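Local coordinates for NADH-dependent FAD reductase (Streptomyces globisporus, PDB 4HX6), which uses NADH to reduce FAD and supplies the freely diffusing FADH2 needed by the halogenase and monooxygenase of C-1027 enediyne antibiotic biosynthesis, at residues E43-T48 with H103-D108. The protein carries 1 engineered substitution. Sequence-based numbering, arbitrary orientation.
Sequences EPRGMT and HPPGVD. Engineered in segment 103-108: His-103 (natural residue Arg). With SO4 (sulfate ion), chain I.
Glu-43 reaches the 103-108 loop with an extended side chain: CG stands anti to the backbone N (chi1 -174°), and the run stays straight to the carboxylate. There OE2 accepts a hydrogen bond from Gly-106 N at 2.8 Å, nearly straight at 162° and met on the syn side. The other oxygen, OE1, lies 3.5 Å from Pro-105 CB, where the two side chains cross at about a right angle, and forms a salt bridge with Arg-75. A long acid thus serves the loop backbone and a helix side chain together. Gly-106 suits its place because its positive phi, 122°, would press any side chain against the preceding carbonyl. Pro-44 contributes its carbonyl O, which takes a hydrogen bond from a water that also binds Asp-108 OD1 weakly.

Arg-45 has the long chain and flat head of several N-H groups that let one residue serve carbonyl, water and sulfate. Bends at chi2 and chi3 fold it so that NH1 and NH2 grip a single acceptor, His-103 O, end-on and close to the guanidinium plane, each at 2.9 Å. His-103 is engineered, but both bonds use only its carbonyl O. A second water accepts from NH1 and donates to Val-107 O, while NH2 also donates to sulfate O2. Pro-105 CD lies over one face, offset toward the rim. The sulfate, probably from the crystallisation liquor, also binds FAD-binding His-101, which probably puts Arg-45 at the border of the cofactor site, and backbone nitrogens of Val-71 and Met-72; Met-47 CG approaches its O4 to 3.6 Å.

The contact therefore joins strand 45-49, an edge strand within this chain of the family's antiparallel split beta-barrel, next to strand 35-39, to the loop between helix 92-97 and strand 115-117, with helix 71-78 packing against both Arg-45 and Pro-105.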
ATOM      1  N   GLU A  43     -26.933 -10.241  -2.203  1.00 25.42           N
ATOM      2  CA  GLU A  43     -26.843  -8.938  -1.556  0.99 26.55           C
ATOM      3  C   GLU A  43     -25.429  -8.398  -1.730  1.00 20.22           C
ATOM      4  O   GLU A  43     -24.533  -8.702  -0.947  1.00 17.33           O
ATOM      5  CB  GLU A  43     -27.208  -9.035  -0.071  1.00 29.93           C
ATOM      6  CG  GLU A  43     -27.273  -7.690   0.656  1.00 33.69           C
ATOM      7  CD  GLU A  43     -27.383  -7.841   2.176  1.00 36.28           C
ATOM      8  OE1 GLU A  43     -26.521  -8.538   2.751  1.00 34.56           O
ATOM      9  OE2 GLU A  43     -28.323  -7.273   2.792  1.00 22.37           O
ATOM     10  N   PRO A  44     -25.215  -7.606  -2.780  1.00 19.86           N
ATOM     11  CA  PRO A  44     -23.864  -7.074  -3.006  1.00 19.95           C
ATOM     12  C   PRO A  44     -23.373  -6.227  -1.827  1.00 18.15           C
ATOM     13  O   PRO A  44     -24.166  -5.661  -1.087  1.00 15.99           O
ATOM     14  CB  PRO A  44     -24.028  -6.224  -4.265  1.00 20.94           C
ATOM     15  CG  PRO A  44     -25.201  -6.847  -4.976  1.00 28.35           C
ATOM     16  CD  PRO A  44     -26.142  -7.274  -3.874  1.00 22.57           C
ATOM     17  N   ARG A  45     -22.064  -6.161  -1.648  1.00 19.04           N
ATOM     18  CA  ARG A  45     -21.485  -5.418  -0.529  1.00 13.26           C
ATOM     19  C   ARG A  45     -20.274  -4.656  -1.024  1.00 16.43           C
ATOM     20  O   ARG A  45     -19.659  -5.049  -2.017  1.00 20.65           O
ATOM     21  CB  ARG A  45     -21.048  -6.388   0.584  1.00 12.75           C
ATOM     22  CG  ARG A  45     -22.217  -7.060   1.302  1.00 19.63           C
ATOM     23  CD  ARG A  45     -23.041  -6.049   2.101  1.00 19.68           C
ATOM     24  NE  ARG A  45     -22.234  -5.357   3.108  1.00 20.39           N
ATOM     25  CZ  ARG A  45     -22.699  -4.386   3.887  1.00 23.14           C
ATOM     26  NH1 ARG A  45     -23.967  -4.000   3.766  1.00 22.76           N
ATOM     27  NH2 ARG A  45     -21.903  -3.799   4.782  1.00 18.92           N
ATOM     28  N   GLY A  46     -19.935  -3.573  -0.337  1.00 14.05           N
ATOM     29  CA  GLY A  46     -18.745  -2.810  -0.660  1.00 14.89           C
ATOM     30  C   GLY A  46     -18.024  -2.472   0.629  1.00 13.17           C
ATOM     31  O   GLY A  46     -18.634  -2.450   1.693  1.00 11.44           O
HETATM   32  N   MSE A  47     -16.724  -2.227   0.542  1.00 11.20           N
HETATM   33  CA  MSE A  47     -15.965  -1.810   1.706  1.00 11.16           C
HETATM   34  C   MSE A  47     -14.886  -0.868   1.236  1.00 12.89           C
HETATM   35  O   MSE A  47     -14.122  -1.188   0.315  1.00 15.46           O
HETATM   36  CB  MSE A  47     -15.316  -3.038   2.372  1.00 10.87           C
HETATM   37  CG  MSE A  47     -14.687  -2.741   3.708  1.00 19.02           C
HETATM   38 SE   MSE A  47     -13.542  -4.285   4.168  0.65 28.20          SE
HETATM   39  CE  MSE A  47     -12.574  -4.452   2.529  1.00 19.92           C
ATOM     40  N   THR A  48     -14.830   0.305   1.841  1.00 13.96           N
ATOM     41  CA  THR A  48     -13.749   1.225   1.549  1.00 20.65           C
ATOM     42  C   THR A  48     -12.475   0.597   2.072  1.00 21.38           C
ATOM     43  O   THR A  48     -12.430   0.144   3.211  1.00 21.31           O
ATOM     44  CB  THR A  48     -14.003   2.566   2.214  1.00 21.16           C
ATOM     45  OG1 THR A  48     -15.265   3.069   1.748  1.00 25.76           O
ATOM     46  CG2 THR A  48     -12.898   3.560   1.872  1.00 19.95           C
ATOM     47  N   HIS A 103     -22.878   0.953   6.970  1.00 21.12           N
ATOM     48  CA  HIS A 103     -24.161   0.451   6.470  1.00 27.19           C
ATOM     49  C   HIS A 103     -24.207  -1.075   6.477  1.00 20.14           C
ATOM     50  O   HIS A 103     -23.813  -1.712   5.515  1.00 18.91           O
ATOM     51  CB  HIS A 103     -24.488   1.023   5.092  1.00 26.66           C
ATOM     52  CG  HIS A 103     -24.815   2.482   5.132  1.00 33.61           C
ATOM     53  ND1 HIS A 103     -23.883   3.463   4.866  1.00 32.07           N
ATOM     54  CD2 HIS A 103     -25.956   3.129   5.473  1.00 35.07           C
ATOM     55  CE1 HIS A 103     -24.442   4.650   5.018  1.00 29.03           C
ATOM     56  NE2 HIS A 103     -25.700   4.476   5.385  1.00 36.09           N
ATOM     57  N   PRO A 104     -24.691  -1.655   7.580  1.00 23.50           N
ATOM     58  CA  PRO A 104     -24.610  -3.108   7.717  1.00 24.97           C
ATOM     59  C   PRO A 104     -25.561  -3.838   6.774  1.00 22.49           C
ATOM     60  O   PRO A 104     -26.459  -3.233   6.183  1.00 21.72           O
ATOM     61  CB  PRO A 104     -25.019  -3.339   9.176  1.00 25.51           C
ATOM     62  CG  PRO A 104     -25.896  -2.193   9.504  1.00 28.02           C
ATOM     63  CD  PRO A 104     -25.317  -1.021   8.755  1.00 26.90           C
ATOM     64  N   PRO A 105     -25.367  -5.155   6.643  1.00 23.64           N
ATOM     65  CA  PRO A 105     -26.232  -6.003   5.822  1.00 18.24           C
ATOM     66  C   PRO A 105     -27.668  -6.037   6.331  1.00 21.35           C
ATOM     67  O   PRO A 105     -27.952  -5.710   7.490  1.00 18.90           O
ATOM     68  CB  PRO A 105     -25.606  -7.404   5.974  1.00 23.22           C
ATOM     69  CG  PRO A 105     -24.282  -7.191   6.581  1.00 25.93           C
ATOM     70  CD  PRO A 105     -24.313  -5.921   7.332  1.00 22.38           C
ATOM     71  N   GLY A 106     -28.573  -6.470   5.466  1.00 18.72           N
ATOM     72  CA  GLY A 106     -29.972  -6.564   5.819  1.00 18.80           C
ATOM     73  C   GLY A 106     -30.800  -5.721   4.868  1.00 20.99           C
ATOM     74  O   GLY A 106     -31.972  -6.009   4.625  1.00 19.97           O
ATOM     75  N   VAL A 107     -30.181  -4.665   4.345  1.00 20.72           N
ATOM     76  CA  VAL A 107     -30.811  -3.806   3.341  1.00 23.23           C
ATOM     77  C   VAL A 107     -29.784  -3.459   2.266  1.00 22.05           C
ATOM     78  O   VAL A 107     -28.580  -3.623   2.472  1.00 18.93           O
ATOM     79  CB  VAL A 107     -31.325  -2.496   3.945  1.00 20.77           C
ATOM     80  CG1 VAL A 107     -32.452  -2.764   4.936  1.00 22.28           C
ATOM     81  CG2 VAL A 107     -30.173  -1.719   4.589  1.00 20.25           C
ATOM     82  N   ASP A 108     -30.271  -2.954   1.137  1.00 17.51           N
ATOM     83  CA  ASP A 108     -29.442  -2.638  -0.013  1.00 16.13           C
ATOM     84  C   ASP A 108     -28.411  -1.589   0.377  1.00 17.49           C
ATOM     85  O   ASP A 108     -28.742  -0.552   0.929  1.00 20.51           O
ATOM     86  CB  ASP A 108     -30.327  -2.141  -1.163  1.00 24.53           C
ATOM     87  CG  ASP A 108     -29.537  -1.756  -2.413  1.00 30.76           C
ATOM     88  OD1 ASP A 108     -28.369  -2.162  -2.548  1.00 23.62           O
ATOM     89  OD2 ASP A 108     -30.111  -1.054  -3.278  1.00 34.17           O
TER
HETATM   90  S   SO4 I 201     -17.920  -4.238   6.468  1.00 27.58           S
HETATM   91  O1  SO4 I 201     -17.578  -5.195   5.413  1.00 21.91           O
HETATM   92  O2  SO4 I 201     -19.160  -3.557   6.087  1.00 24.46           O
HETATM   93  O3  SO4 I 201     -18.102  -4.918   7.751  1.00 23.46           O
HETATM   94  O4  SO4 I 201     -16.831  -3.258   6.605  1.00 23.57           O
HETATM   95  O   HOH W   1     -26.603  -4.642  -0.841  1.00 19.62           O
HETATM   96  O   HOH W   2     -26.342  -4.851   2.121  1.00 25.03           O